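Local coordinates for protein intracellular serine protease (Bacillus licheniformis, PDB 4ZOQ) that acts as a lanthipeptide protease, a subtilisin-family (peptidase S8) enzyme that probably cleaves peptide bonds with a serine charge relay system, at residues K176-L180 with D181-K185; N188-L192 with P193-K197; G227-G231 with E232-Q236; G238-V242 with T243-L247. All blocks are in the same frame, centred on the assembly; numbering follows the deposited sequence.

Contact 1 of 4, residues K176-L180 with D181-K185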
loop_
_atom_site.group_PDB
_atom_site.type_symbol
_atom_site.label_atom_id
_atom_site.label_comp_id
_atom_site.label_asym_id
_atom_site.label_seq_id
_atom_site.Cartn_x
_atom_site.Cartn_y
_atom_site.Cartn_z
ATOM N N LYS B 176 7.206 7.429 -11.532
ATOM C CA LYS B 176 8.107 8.362 -12.233
ATOM C C LYS B 176 8.620 7.867 -13.587
ATOM O O LYS B 176 9.329 8.585 -14.252
ATOM C CB LYS B 176 9.335 8.711 -11.385
ATOM C CG LYS B 176 9.148 9.807 -10.348
ATOM C CD LYS B 176 10.537 10.174 -9.829
ATOM C CE LYS B 176 10.563 11.450 -8.978
ATOM N NZ LYS B 176 11.961 11.696 -8.458
ATOM N N GLY B 177 8.294 6.636 -13.971
ATOM C CA GLY B 177 8.727 6.103 -15.237
ATOM C C GLY B 177 10.238 5.996 -15.325
ATOM O O GLY B 177 10.794 6.005 -16.427
ATOM N N VAL B 178 10.902 5.888 -14.178
ATOM C CA VAL B 178 12.366 5.768 -14.134
ATOM C C VAL B 178 12.786 4.357 -13.695
ATOM O O VAL B 178 11.999 3.628 -13.053
ATOM C CB VAL B 178 13.017 6.815 -13.156
ATOM C CG1 VAL B 178 12.478 8.200 -13.432
ATOM C CG2 VAL B 178 12.712 6.484 -11.716
ATOM N N ASN B 179 14.035 4.000 -13.993
ATOM C CA ASN B 179 14.649 2.774 -13.497
ATOM C C ASN B 179 15.185 3.049 -12.111
ATOM O O ASN B 179 16.004 3.940 -11.939
ATOM C CB ASN B 179 15.779 2.306 -14.430
ATOM C CG ASN B 179 16.421 0.992 -13.978
ATOM O OD1 ASN B 179 17.228 0.963 -13.044
ATOM N ND2 ASN B 179 16.068 -0.099 -14.649
ATOM N N LEU B 180 14.717 2.314 -11.112
ATOM C CA LEU B 180 15.056 2.679 -9.738
ATOM C C LEU B 180 16.535 2.397 -9.422
ATOM O O LEU B 180 17.143 3.103 -8.618
ATOM C CB LEU B 180 14.126 1.966 -8.735
ATOM C CG LEU B 180 12.688 2.484 -8.820
ATOM C CD1 LEU B 180 11.703 1.637 -8.013
ATOM C CD2 LEU B 180 12.628 3.937 -8.381
ATOM N N ASP B 181 17.128 1.428 -10.110
ATOM C CA ASP B 181 18.552 1.142 -9.932
ATOM C C ASP B 181 19.413 2.284 -10.511
ATOM O O ASP B 181 20.368 2.734 -9.874
ATOM C CB ASP B 181 18.904 -0.203 -10.572
ATOM C CG ASP B 181 18.114 -1.366 -9.955
ATOM O OD1 ASP B 181 18.049 -1.416 -8.700
ATOM O OD2 ASP B 181 17.565 -2.223 -10.706
ATOM N N GLU B 182 19.052 2.784 -11.691
ATOM C CA GLU B 182 19.727 3.955 -12.243
ATOM C C GLU B 182 19.493 5.189 -11.381
ATOM O O GLU B 182 20.363 6.047 -11.280
ATOM C CB GLU B 182 19.262 4.223 -13.674
ATOM C CG GLU B 182 19.663 3.128 -14.643
ATOM C CD GLU B 182 18.970 3.258 -15.994
ATOM O OE1 GLU B 182 18.779 4.408 -16.471
ATOM O OE2 GLU B 182 18.599 2.201 -16.575
ATOM N N MET B 183 18.329 5.275 -10.745
ATOM C CA MET B 183 18.044 6.410 -9.880
ATOM C C MET B 183 18.975 6.382 -8.670
ATOM O O MET B 183 19.398 7.419 -8.160
ATOM C CB MET B 183 16.580 6.416 -9.426
ATOM C CG MET B 183 16.232 7.649 -8.615
ATOM S SD MET B 183 14.548 7.709 -8.023
ATOM C CE MET B 183 14.611 6.424 -6.775
ATOM N N ARG B 184 19.326 5.177 -8.241
ATOM C CA ARG B 184 20.173 5.038 -7.087
ATOM C C ARG B 184 21.632 5.362 -7.361
ATOM O O ARG B 184 22.268 6.018 -6.541
ATOM C CB ARG B 184 20.081 3.617 -6.530
ATOM C CG ARG B 184 20.813 3.533 -5.213
ATOM C CD ARG B 184 20.806 2.193 -4.576
ATOM N NE ARG B 184 21.227 2.348 -3.186
ATOM C CZ ARG B 184 20.923 1.506 -2.203
ATOM N NH1 ARG B 184 20.139 0.456 -2.440
ATOM N NH2 ARG B 184 21.365 1.746 -0.976
ATOM N N LYS B 185 22.158 4.927 -8.510
ATOM C CA LYS B 185 23.565 5.162 -8.844
ATOM C C LYS B 185 23.788 6.620 -9.250
ATOM O O LYS B 185 24.763 7.240 -8.870
ATOM C CB LYS B 185 24.013 4.206 -9.960
ATOM C CG LYS B 185 25.314 4.591 -10.651
ATOM C CD LYS B 185 26.094 3.367 -11.171
ATOM C CE LYS B 185 25.954 3.194 -12.687
ATOM N NZ LYS B 185 27.227 3.473 -13.416
HETATM O O HOH W 1 17.890 -2.218 -13.428
#

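Contact 2 of 4, residues N188-L192 with P193-K197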
loop_
_atom_site.group_PDB
_atom_site.type_symbol
_atom_site.label_atom_id
_atom_site.label_comp_id
_atom_site.label_asym_id
_atom_site.label_seq_id
_atom_site.Cartn_x
_atom_site.Cartn_y
_atom_site.Cartn_z
ATOM N N ASN B 188 21.621 8.913 -6.048
ATOM C CA ASN B 188 21.707 8.394 -4.688
ATOM C C ASN B 188 20.346 8.428 -3.951
ATOM O O ASN B 188 20.275 8.632 -2.732
ATOM C CB ASN B 188 22.765 9.148 -3.879
ATOM C CG ASN B 188 23.226 8.350 -2.666
ATOM O OD1 ASN B 188 23.447 7.142 -2.757
ATOM N ND2 ASN B 188 23.340 9.010 -1.526
ATOM N N LYS B 189 19.266 8.197 -4.689
ATOM C CA LYS B 189 17.935 8.145 -4.073
ATOM C C LYS B 189 17.369 6.741 -4.137
ATOM O O LYS B 189 17.779 5.912 -4.947
ATOM C CB LYS B 189 16.955 9.102 -4.743
ATOM C CG LYS B 189 17.371 10.540 -4.719
ATOM C CD LYS B 189 16.330 11.372 -5.427
ATOM C CE LYS B 189 16.605 12.861 -5.309
ATOM N NZ LYS B 189 15.516 13.644 -5.946
ATOM N N VAL B 190 16.408 6.505 -3.258
ATOM C CA VAL B 190 15.762 5.217 -3.121
ATOM C C VAL B 190 14.275 5.502 -2.899
ATOM O O VAL B 190 13.914 6.559 -2.369
ATOM C CB VAL B 190 16.415 4.425 -1.978
ATOM C CG1 VAL B 190 16.017 4.988 -0.613
ATOM C CG2 VAL B 190 16.121 2.974 -2.093
ATOM N N HIS B 191 13.404 4.633 -3.394
ATOM C CA HIS B 191 11.964 4.820 -3.206
ATOM C C HIS B 191 11.556 3.950 -2.020
ATOM O O HIS B 191 11.715 2.732 -2.076
ATOM C CB HIS B 191 11.177 4.449 -4.485
ATOM C CG HIS B 191 9.706 4.759 -4.428
ATOM N ND1 HIS B 191 8.737 3.774 -4.402
ATOM C CD2 HIS B 191 9.038 5.940 -4.425
ATOM C CE1 HIS B 191 7.541 4.333 -4.383
ATOM N NE2 HIS B 191 7.696 5.646 -4.386
ATOM N N LEU B 192 11.023 4.565 -0.967
ATOM C CA LEU B 192 10.712 3.865 0.290
ATOM C C LEU B 192 9.212 3.945 0.576
ATOM O O LEU B 192 8.616 5.017 0.430
ATOM C CB LEU B 192 11.504 4.498 1.420
ATOM C CG LEU B 192 13.026 4.453 1.285
ATOM C CD1 LEU B 192 13.635 5.332 2.311
ATOM C CD2 LEU B 192 13.489 3.052 1.531
ATOM N N PRO B 193 8.594 2.833 1.038
ATOM C CA PRO B 193 9.219 1.588 1.505
ATOM C C PRO B 193 9.441 0.515 0.447
ATOM O O PRO B 193 9.898 -0.577 0.788
ATOM C CB PRO B 193 8.201 1.070 2.522
ATOM C CG PRO B 193 6.847 1.492 1.931
ATOM C CD PRO B 193 7.127 2.831 1.247
ATOM N N SER B 194 9.138 0.813 -0.810
ATOM C CA SER B 194 9.141 -0.208 -1.868
ATOM C C SER B 194 10.510 -0.860 -2.067
ATOM O O SER B 194 10.594 -2.018 -2.482
ATOM C CB SER B 194 8.630 0.388 -3.189
ATOM O OG SER B 194 9.584 1.253 -3.761
ATOM N N ALA B 195 11.581 -0.120 -1.789
ATOM C CA ALA B 195 12.926 -0.658 -1.980
ATOM C C ALA B 195 13.373 -1.606 -0.862
ATOM O O ALA B 195 14.343 -2.332 -1.027
ATOM C CB ALA B 195 13.911 0.466 -2.103
ATOM N N LEU B 196 12.674 -1.581 0.271
ATOM C CA LEU B 196 13.077 -2.331 1.463
ATOM C C LEU B 196 12.976 -3.839 1.334
ATOM O O LEU B 196 12.078 -4.357 0.682
ATOM C CB LEU B 196 12.228 -1.911 2.669
ATOM C CG LEU B 196 12.230 -0.464 3.154
ATOM C CD1 LEU B 196 11.113 -0.292 4.190
ATOM C CD2 LEU B 196 13.589 -0.095 3.742
ATOM N N LYS B 197 13.855 -4.541 2.024
ATOM C CA LYS B 197 13.719 -5.971 2.138
ATOM C C LYS B 197 12.428 -6.301 2.926
ATOM O O LYS B 197 12.008 -5.527 3.807
ATOM C CB LYS B 197 14.955 -6.552 2.813
ATOM C CG LYS B 197 15.126 -8.037 2.633
ATOM C CD LYS B 197 16.348 -8.527 3.420
ATOM C CE LYS B 197 16.776 -9.916 2.985
ATOM N NZ LYS B 197 15.768 -10.910 3.398
#

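Contact 3 of 4, residues G227-G231 with E232-Q236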
loop_
_atom_site.group_PDB
_atom_site.type_symbol
_atom_site.label_atom_id
_atom_site.label_comp_id
_atom_site.label_asym_id
_atom_site.label_seq_id
_atom_site.Cartn_x
_atom_site.Cartn_y
_atom_site.Cartn_z
ATOM N N GLY B 227 -2.947 -1.604 -13.618
ATOM C CA GLY B 227 -3.263 -0.270 -13.143
ATOM C C GLY B 227 -3.551 0.734 -14.266
ATOM O O GLY B 227 -3.759 1.909 -13.987
ATOM N N GLY B 228 -3.447 0.317 -15.534
ATOM C CA GLY B 228 -3.939 1.142 -16.618
ATOM C C GLY B 228 -3.150 2.401 -16.886
ATOM O O GLY B 228 -2.114 2.655 -16.259
ATOM N N TYR B 229 -3.590 3.153 -17.891
ATOM C CA TYR B 229 -3.052 4.487 -18.102
ATOM C C TYR B 229 -4.025 5.275 -18.970
ATOM O O TYR B 229 -5.101 4.788 -19.325
ATOM C CB TYR B 229 -1.644 4.460 -18.700
ATOM C CG TYR B 229 -0.968 5.831 -18.734
ATOM C CD1 TYR B 229 -0.960 6.666 -17.610
ATOM C CD2 TYR B 229 -0.271 6.256 -19.864
ATOM C CE1 TYR B 229 -0.303 7.914 -17.633
ATOM C CE2 TYR B 229 0.398 7.466 -19.888
ATOM C CZ TYR B 229 0.370 8.301 -18.776
ATOM O OH TYR B 229 1.035 9.507 -18.844
ATOM N N LEU B 230 -3.648 6.502 -19.293
ATOM C CA LEU B 230 -4.483 7.372 -20.090
ATOM C C LEU B 230 -4.550 6.848 -21.526
ATOM O O LEU B 230 -5.561 7.035 -22.210
ATOM C CB LEU B 230 -3.918 8.795 -20.066
ATOM C CG LEU B 230 -3.940 9.524 -18.721
ATOM C CD1 LEU B 230 -2.925 10.657 -18.711
ATOM C CD2 LEU B 230 -5.347 10.051 -18.448
ATOM N N GLY B 231 -3.514 6.123 -21.954
ATOM C CA GLY B 231 -3.492 5.530 -23.283
ATOM C C GLY B 231 -2.205 4.775 -23.453
ATOM O O GLY B 231 -1.263 5.054 -22.723
ATOM N N GLU B 232 -2.116 3.878 -24.439
ATOM C CA GLU B 232 -0.880 3.101 -24.624
ATOM C C GLU B 232 0.261 3.975 -25.064
ATOM O O GLU B 232 1.421 3.726 -24.725
ATOM C CB GLU B 232 -1.057 2.021 -25.687
ATOM C CG GLU B 232 -1.732 0.767 -25.247
ATOM C CD GLU B 232 -0.831 -0.170 -24.477
ATOM O OE1 GLU B 232 0.410 -0.168 -24.691
ATOM O OE2 GLU B 232 -1.395 -0.973 -23.711
ATOM N N THR B 233 -0.072 4.957 -25.893
ATOM C CA THR B 233 0.893 5.904 -26.459
ATOM C C THR B 233 0.540 7.384 -26.199
ATOM O O THR B 233 1.082 8.280 -26.852
ATOM C CB THR B 233 1.074 5.647 -27.996
ATOM O OG1 THR B 233 -0.201 5.732 -28.644
ATOM C CG2 THR B 233 1.655 4.238 -28.240
ATOM N N TYR B 234 -0.443 7.614 -25.330
ATOM C CA TYR B 234 -0.862 8.959 -24.918
ATOM C C TYR B 234 0.312 9.910 -24.692
ATOM O O TYR B 234 0.241 11.081 -25.053
ATOM C CB TYR B 234 -1.709 8.896 -23.638
ATOM C CG TYR B 234 -1.879 10.247 -22.986
ATOM C CD1 TYR B 234 -2.829 11.140 -23.447
ATOM C CD2 TYR B 234 -1.031 10.661 -21.970
ATOM C CE1 TYR B 234 -2.973 12.388 -22.878
ATOM C CE2 TYR B 234 -1.150 11.908 -21.415
ATOM C CZ TYR B 234 -2.131 12.769 -21.866
ATOM O OH TYR B 234 -2.284 14.019 -21.308
ATOM N N ASP B 235 1.384 9.412 -24.085
ATOM C CA ASP B 235 2.528 10.265 -23.839
ATOM C C ASP B 235 3.059 10.837 -25.136
ATOM O O ASP B 235 3.579 11.957 -25.144
ATOM C CB ASP B 235 3.639 9.522 -23.117
ATOM C CG ASP B 235 3.310 9.251 -21.668
ATOM O OD1 ASP B 235 2.370 9.873 -21.137
ATOM O OD2 ASP B 235 4.012 8.423 -21.056
ATOM N N GLN B 236 2.964 10.077 -26.228
ATOM C CA GLN B 236 3.459 10.590 -27.509
ATOM C C GLN B 236 2.402 11.219 -28.402
ATOM O O GLN B 236 2.733 12.089 -29.194
ATOM C CB GLN B 236 4.168 9.496 -28.316
ATOM C CG GLN B 236 5.460 9.068 -27.708
ATOM C CD GLN B 236 5.272 8.037 -26.646
ATOM O OE1 GLN B 236 4.200 7.422 -26.539
ATOM N NE2 GLN B 236 6.282 7.884 -25.796
#

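Contact 4 of 4, residues G238-V242 with T243-L247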
loop_
_atom_site.group_PDB
_atom_site.type_symbol
_atom_site.label_atom_id
_atom_site.label_comp_id
_atom_site.label_asym_id
_atom_site.label_seq_id
_atom_site.Cartn_x
_atom_site.Cartn_y
_atom_site.Cartn_z
ATOM N N GLY B 238 -0.967 12.258 -27.387
ATOM C CA GLY B 238 -1.962 13.107 -26.756
ATOM C C GLY B 238 -3.364 12.547 -26.632
ATOM O O GLY B 238 -4.262 13.214 -26.132
ATOM N N MET B 239 -3.582 11.363 -27.177
ATOM C CA MET B 239 -4.905 10.752 -27.169
ATOM C C MET B 239 -5.172 9.844 -25.987
ATOM O O MET B 239 -4.386 8.951 -25.680
ATOM C CB MET B 239 -5.154 10.017 -28.484
ATOM C CG MET B 239 -5.283 10.966 -29.649
ATOM S SD MET B 239 -5.362 10.081 -31.206
ATOM C CE MET B 239 -3.612 9.814 -31.490
ATOM N N VAL B 240 -6.318 10.055 -25.361
ATOM C CA VAL B 240 -6.664 9.308 -24.170
ATOM C C VAL B 240 -7.614 8.204 -24.593
ATOM O O VAL B 240 -8.636 8.467 -25.251
ATOM C CB VAL B 240 -7.357 10.201 -23.114
ATOM C CG1 VAL B 240 -7.957 9.346 -21.995
ATOM C CG2 VAL B 240 -6.396 11.230 -22.550
ATOM N N ARG B 241 -7.288 6.973 -24.225
ATOM C CA ARG B 241 -8.195 5.868 -24.526
ATOM C C ARG B 241 -8.761 5.479 -23.192
ATOM O O ARG B 241 -8.052 4.970 -22.317
ATOM C CB ARG B 241 -7.445 4.743 -25.242
ATOM C CG ARG B 241 -6.682 5.396 -26.381
ATOM C CD ARG B 241 -5.464 4.689 -26.925
ATOM N NE ARG B 241 -4.691 5.696 -27.650
ATOM C CZ ARG B 241 -3.370 5.708 -27.767
ATOM N NH1 ARG B 241 -2.656 4.718 -27.267
ATOM N NH2 ARG B 241 -2.765 6.688 -28.418
ATOM N N VAL B 242 -10.058 5.708 -23.046
ATOM C CA VAL B 242 -10.683 5.621 -21.740
ATOM C C VAL B 242 -10.795 4.185 -21.301
ATOM O O VAL B 242 -10.969 3.901 -20.104
ATOM C CB VAL B 242 -12.068 6.267 -21.765
ATOM C CG1 VAL B 242 -11.917 7.790 -21.963
ATOM C CG2 VAL B 242 -12.896 5.671 -22.885
ATOM N N THR B 243 -10.664 3.285 -22.280
ATOM C CA THR B 243 -10.673 1.856 -22.017
ATOM C C THR B 243 -9.347 1.356 -21.462
ATOM O O THR B 243 -9.260 0.211 -21.018
ATOM C CB THR B 243 -10.971 1.045 -23.328
ATOM O OG1 THR B 243 -9.974 1.343 -24.328
ATOM C CG2 THR B 243 -12.367 1.370 -23.870
ATOM N N ASP B 244 -8.331 2.215 -21.466
ATOM C CA ASP B 244 -7.037 1.882 -20.876
ATOM C C ASP B 244 -6.950 2.286 -19.427
ATOM O O ASP B 244 -6.017 1.874 -18.740
ATOM C CB ASP B 244 -5.882 2.517 -21.669
ATOM C CG ASP B 244 -5.482 1.685 -22.898
ATOM O OD1 ASP B 244 -5.971 0.548 -23.022
ATOM O OD2 ASP B 244 -4.695 2.163 -23.756
ATOM N N LEU B 245 -7.925 3.071 -18.966
ATOM C CA LEU B 245 -8.035 3.486 -17.557
ATOM C C LEU B 245 -8.790 2.447 -16.726
ATOM O O LEU B 245 -9.451 1.564 -17.284
ATOM C CB LEU B 245 -8.729 4.846 -17.475
ATOM C CG LEU B 245 -7.968 6.077 -18.000
ATOM C CD1 LEU B 245 -8.879 7.315 -18.214
ATOM C CD2 LEU B 245 -6.841 6.421 -16.989
ATOM N N VAL B 246 -8.727 2.562 -15.400
ATOM C CA VAL B 246 -9.392 1.589 -14.549
ATOM C C VAL B 246 -10.401 2.277 -13.642
ATOM O O VAL B 246 -10.180 3.411 -13.199
ATOM C CB VAL B 246 -8.371 0.754 -13.703
ATOM C CG1 VAL B 246 -7.473 -0.046 -14.637
ATOM C CG2 VAL B 246 -7.532 1.620 -12.737
ATOM N N LEU B 247 -11.527 1.613 -13.383
ATOM C CA LEU B 247 -12.510 2.192 -12.476
ATOM C C LEU B 247 -12.036 2.067 -11.022
ATOM O O LEU B 247 -11.430 1.070 -10.634
ATOM C CB LEU B 247 -13.889 1.541 -12.652
ATOM C CG LEU B 247 -15.069 2.404 -12.172
ATOM C CD1 LEU B 247 -15.163 3.647 -13.032
ATOM C CD2 LEU B 247 -16.390 1.659 -12.188
#

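Contact 1 of 4, residues K176-L180 with D181-K185
The side chain of Asn179 reaches over one turn of backbone, and its OD1 accepts the N-H of Glu182, with Asn179 OD1 and Glu182 N 2.9 Å apart and an N-H...O angle of 160°. The carboxamide reaches this place because CG of Asn179 stands anti to its own N (chi1 -178°), which turns the flat group over the start of the helix; the donor comes in slightly tilted from the amide plane. Asn179 ND2 donates a hydrogen bond to a water 3.0 Å away, and that water donates in turn to Asp181 OD2 at 2.7 Å. Asp181 OD1 is paired with Arg219 in a salt bridge, so both carboxylate oxygens have partners. This is the N-cap of helix 180-187, entered from the loop that follows strand 168-172 of the subtilisin-like core. The carboxylate of Glu182 lies stacked on the Asn179 amide, their planes 17° apart, with OE2 of Glu182 3.5 Å from CB of Asn179. With alanine in place of Asn179, the N-H of Glu182 would probably lose its capping acceptor, and the water link to Asp181 would be broken. The helix then takes up its regular bonding, Met183 N giving to Asn179 O at 2.9 Å and Arg184 N more weakly to Leu180 O at 3.0 Å. On the buried side Leu180 and Met183 run side by side; the bend at the end of the Met183 chain sets its CE 3.6 Å from Leu180 CD2, and Val178 CG2 approaches Met183 SD more loosely.

Contact 2 of 4, residues N188-L192 with P193-K197
Strand 189-192, paired antiparallel with strand 140-143, passes through a cis peptide bond between Leu192 and Pro193 into a type I turn from Pro193 to Leu196, which leads on to strand 200-205 of the subtilisin-like sheet, and Ala195 N folds back to give a hydrogen bond to His191 O at 2.9 Å. The side chain of Ser194 follows: its OG, held between its own N and carbonyl carbon (chi1 73°), meets the edge of the His191 imidazole. There His191 ND1 donates to Ser194 OG at 2.7 Å, with OG 14° out of the ring plane. Val190 CG2 presses on Ala195 CB at 3.3 Å, while Leu192 and Leu196 cross at about a right angle with their CD2 methyls 3.8 Å apart. Tyr155 of helix 146-164 packs on Pro193 and Leu196. Tyr141 meets the imidazole; the His191 side chain lies about 9 Å from that of Ser276, predicted to belong to the charge relay system. With ND1 of His191 as donor, the hydroxyl of Ser194 has its own proton to give, either to His191 O, 3.1 Å from Ser194 OG, or to the carboxylate of Glu220; this acidic neighbour would probably polarise the serine and strengthen its hold on the imidazole.

Contact 3 of 4, residues G227-G231 with E232-Q236
Tyr229 and Asp235 join ends of the connection from strand 221-226 of the subtilisin-like core to the short helix 234-237, Tyr229 OH donating a hydrogen bond to Asp235 OD1 at 2.7 Å. CG of Tyr229 lies anti to the backbone N (chi1 -171°), which carries the ring to Asp235. The carboxylate oxygen receives the bond on its syn lone pair, at the edge of the phenol ring, and the two flat groups are turned 73° apart. The compact part of the contact is built on Leu230. Its CB sits over the centre of one face of the Tyr229 ring, 4.2 Å above the plane, and also touches the face of Tyr234 toward its rim. Leu230 and Tyr234 lie side by side, and Leu230 CD1 comes over the Tyr234 ring face in a CH-pi contact, 3.9 Å from the centroid. Tyr273 packs edge-to-face on the buried Tyr229 ring. A phenylalanine in place of Tyr229 would probably keep the packing on Leu230 but leave Asp235 OD1 without its hydroxyl partner. Toward solvent the contact thins out. Thr233, at the N-cap position, points away and makes no capping bond; its OG1 is engaged by Asp237 and by Arg241. Asp235 is itself exposed, touching the rest of the contact through its carboxylate. Gly231 is buried beside the helix start, with Gly231 N 3.7 Å from Tyr234 CB.

Contact 4 of 4, residues G238-V242 with T243-L247
A tight turn at Arg241 to Leu245 carries the chain from the loop after helix 234-237 into strand 246-249, which pairs antiparallel with strand 269-272 in this subtilisin-like fold. Arg241 O accepts Asp244 N at 2.9 Å, in a fairly straight bond with an N-H...O angle of 157°. The donor, however, stands above the carbonyl plane, 51° out of it, and is not on a lone pair. One residue on, Leu245 N makes a weak bond to Val242 O at 3.4 Å. The side chains of Arg241 and Asp244 run alongside each other, pointing the same way. Asp244 OD2 touches the aliphatic part of the arginine, 4.1 Å from Arg241 CB and equally far from Arg241 CD. The guanidinium is carried past the carboxylate by a chain extended from CG to NE, and the two planes stand 72° apart; NH1 of Arg241 stays 4.8 Å from Asp244 OD2, too far for a salt bridge, though the opposite charges probably still attract. Arg241 NH2 instead forms a salt bridge with Asp237, just ahead of the turn in the chain. Leu245 occupies the buried side, packing on Leu271 and on Leu259 of helix 258-262, a helix that Val242 also meets. Glu232 lies against both Arg241 and Asp244. The apolar contact across the turn is slight, Val240 CG1 coming just 4.4 Å from Leu245 CD1.

Along the chain the four contacts come in series, each a local contact closed before the next begins, and none nests in or crosses another. Contact 1 starts helix 180-187, and after the end of that helix comes contact 2, where strand 189-192 turns toward strand 200-205 of the main sheet; the two touch, Met183 CE and Arg184 CB lying against Lys189 O. After strand 221-226, the edge strand of that sheet, contact 3 leads into helix 234-237, and contact 4 carries the chain onward to strand 246-249. These last two meet as well, Leu230 O with Arg241 N in a probable hydrogen bond. The two pairs stay apart, contacts 2 and 4 having centres about 30 Å apart.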